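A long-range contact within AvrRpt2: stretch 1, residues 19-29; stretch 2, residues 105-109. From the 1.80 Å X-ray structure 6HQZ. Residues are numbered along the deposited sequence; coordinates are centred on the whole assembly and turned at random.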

# COMPACT_ATOMS: atom_id res chain seq x y z
N GLY A 19 -20.34 18.14 -12.40
CA GLY A 19 -18.97 18.62 -12.52
C GLY A 19 -18.00 17.83 -11.66
O GLY A 19 -16.86 17.67 -12.10
N CYS A 20 -18.43 17.32 -10.49
CA CYS A 20 -17.53 16.58 -9.60
C CYS A 20 -17.14 15.24 -10.23
O CYS A 20 -15.98 14.82 -10.09
CB CYS A 20 -18.06 16.43 -8.17
SG CYS A 20 -19.67 15.68 -8.12
N TRP A 21 -18.04 14.63 -10.99
CA TRP A 21 -17.66 13.39 -11.73
C TRP A 21 -16.49 13.64 -12.73
O TRP A 21 -15.51 12.84 -12.81
CB TRP A 21 -18.88 12.79 -12.43
CG TRP A 21 -18.53 11.77 -13.55
CD1 TRP A 21 -18.35 12.03 -14.87
CD2 TRP A 21 -18.31 10.38 -13.37
NE1 TRP A 21 -18.03 10.86 -15.54
CE2 TRP A 21 -18.03 9.83 -14.64
CE3 TRP A 21 -18.40 9.54 -12.28
CZ2 TRP A 21 -17.76 8.48 -14.83
CZ3 TRP A 21 -18.14 8.19 -12.46
CH2 TRP A 21 -17.82 7.68 -13.72
N TYR A 22 -16.62 14.70 -13.50
CA TYR A 22 -15.63 14.94 -14.56
C TYR A 22 -14.32 15.32 -13.92
O TYR A 22 -13.25 14.85 -14.37
CB TYR A 22 -16.09 15.97 -15.58
CG TYR A 22 -17.33 15.51 -16.29
CD1 TYR A 22 -17.25 14.55 -17.31
CD2 TYR A 22 -18.60 15.99 -15.94
CE1 TYR A 22 -18.38 14.10 -17.98
CE2 TYR A 22 -19.75 15.55 -16.61
CZ TYR A 22 -19.61 14.61 -17.64
OH TYR A 22 -20.70 14.15 -18.29
N ALA A 23 -14.39 16.13 -12.86
CA ALA A 23 -13.18 16.50 -12.17
C ALA A 23 -12.46 15.29 -11.55
O ALA A 23 -11.23 15.18 -11.72
CB ALA A 23 -13.43 17.57 -11.13
N CYS A 24 -13.20 14.43 -10.84
CA CYS A 24 -12.61 13.28 -10.18
C CYS A 24 -12.02 12.30 -11.22
O CYS A 24 -10.94 11.79 -11.02
CB CYS A 24 -13.64 12.57 -9.26
SG CYS A 24 -14.04 13.58 -7.80
N THR A 25 -12.74 12.03 -12.28
CA THR A 25 -12.25 11.07 -13.26
C THR A 25 -10.97 11.66 -13.95
O THR A 25 -10.01 10.91 -14.10
CB THR A 25 -13.30 10.65 -14.28
OG1 THR A 25 -13.88 11.80 -14.87
CG2 THR A 25 -14.34 9.83 -13.67
N ARG A 26 -10.92 12.99 -14.19
CA ARG A 26 -9.72 13.67 -14.70
C ARG A 26 -8.54 13.59 -13.71
O ARG A 26 -7.39 13.31 -14.12
CB ARG A 26 -9.97 15.14 -15.15
CG ARG A 26 -9.04 15.61 -16.26
CD ARG A 26 -9.50 16.85 -17.06
NE ARG A 26 -10.93 17.13 -16.84
CZ ARG A 26 -11.49 18.33 -16.77
NH1 ARG A 26 -10.79 19.44 -16.99
NH2 ARG A 26 -12.80 18.40 -16.52
N MET A 27 -8.82 13.74 -12.41
CA MET A 27 -7.79 13.55 -11.40
C MET A 27 -7.24 12.14 -11.37
O MET A 27 -6.07 11.96 -11.02
CB MET A 27 -8.23 13.99 -10.01
CG MET A 27 -8.50 15.46 -9.91
SD MET A 27 -8.81 15.99 -8.22
CE MET A 27 -10.58 15.95 -8.13
N LEU A 28 -8.05 11.16 -11.78
CA LEU A 28 -7.61 9.75 -11.85
C LEU A 28 -6.80 9.41 -13.14
O LEU A 28 -6.42 8.24 -13.34
CB LEU A 28 -8.79 8.79 -11.73
CG LEU A 28 -9.03 8.17 -10.35
CD1 LEU A 28 -9.14 9.13 -9.16
CD2 LEU A 28 -10.23 7.25 -10.40
N GLY A 29 -6.67 10.38 -14.04
CA GLY A 29 -5.96 10.25 -15.34
C GLY A 29 -6.85 10.00 -16.56
O GLY A 29 -6.34 9.88 -17.65
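Stretch 2 (105-109) HMSVL

Residues 105-109 of AvrRpt2 form a β-strand that packs almost parallel to the helix of residues 19-27, in a buried contact made by apolar and sulfur-containing side chains with no hydrogen bond between the two stretches. The strand, which extends beyond this segment at both ends, runs in the same N-to-C sense as the helix, with an angle of 13° between the axes and a closest approach of 7.8 Å. Its extended backbone alternates the side chains, so that Met106 and Val108 point toward the helix while Ser107 and Leu109 point away. In register, the CA of Met106 lies 5.7 Å from the CA of Cys20, and the CA of Val108 lies 6.1 Å from the CA of Cys24, one helical turn further on.

Met106 packs against Cys20, Trp21 and Cys24. Its CB lies 4.0 Å from SG of Cys20 and 3.9 Å from SG of Cys24, and its side chain (chi1 m, chi2 t, chi3 p) carries the thioether on to Trp21. There SD of Met106 lies 3.6 Å from CA of Trp21 and at the edge of the six-membered ring, 5.4 Å from its centroid, while CE of Met106 lies 3.8 Å from CE3 of Trp21.

Cys24 is the central point of the contact, because its SG touches three consecutive strand residues: O of Met106 at 3.6 Å, N of Ser107 at 3.7 Å and CG2 of Val108 at 3.7 Å. Val108, with chi1 t, then spans the end of the helix. Its CG2 meets CE of Met27 at 3.6 Å, and its CG1 lies 3.9 Å from CD1 of Leu28, whose side chain starts sideways but ends nearer the strand. In all, the two stretches bury 387 Å² between them.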

# COMPACT_ATOMS: atom_id res chain seq x y z
N HIS A 105 -21.70 14.03 -2.82
CA HIS A 105 -20.51 14.59 -3.49
C HIS A 105 -19.51 13.51 -3.87
O HIS A 105 -19.50 12.43 -3.28
CB HIS A 105 -19.83 15.62 -2.53
CG HIS A 105 -20.70 16.77 -2.23
ND1 HIS A 105 -20.67 17.93 -2.97
CD2 HIS A 105 -21.75 16.89 -1.38
CE1 HIS A 105 -21.59 18.76 -2.51
NE2 HIS A 105 -22.27 18.15 -1.56
N MET A 106 -18.60 13.84 -4.78
CA MET A 106 -17.53 12.98 -5.14
C MET A 106 -16.22 13.68 -4.88
O MET A 106 -16.12 14.88 -5.16
CB MET A 106 -17.61 12.63 -6.60
CG MET A 106 -18.69 11.68 -6.99
SD MET A 106 -18.66 11.51 -8.77
CE MET A 106 -17.09 10.66 -8.94
N SER A 107 -15.25 12.93 -4.35
CA SER A 107 -13.93 13.45 -4.03
C SER A 107 -12.92 12.42 -4.32
O SER A 107 -13.26 11.26 -4.59
CB SER A 107 -13.86 13.85 -2.56
OG SER A 107 -14.73 14.95 -2.28
N VAL A 108 -11.65 12.80 -4.30
CA VAL A 108 -10.58 11.87 -4.59
C VAL A 108 -9.68 11.65 -3.44
O VAL A 108 -9.03 12.60 -2.99
CB VAL A 108 -9.72 12.37 -5.80
CG1 VAL A 108 -8.57 11.34 -6.02
CG2 VAL A 108 -10.58 12.49 -7.06
N LEU A 109 -9.66 10.40 -2.97
CA LEU A 109 -8.80 9.94 -1.88
C LEU A 109 -7.38 9.84 -2.40
O LEU A 109 -7.15 9.16 -3.42
CB LEU A 109 -9.19 8.57 -1.39
CG LEU A 109 -8.41 8.07 -0.17
CD1 LEU A 109 -8.56 8.95 1.09
CD2 LEU A 109 -8.89 6.64 0.04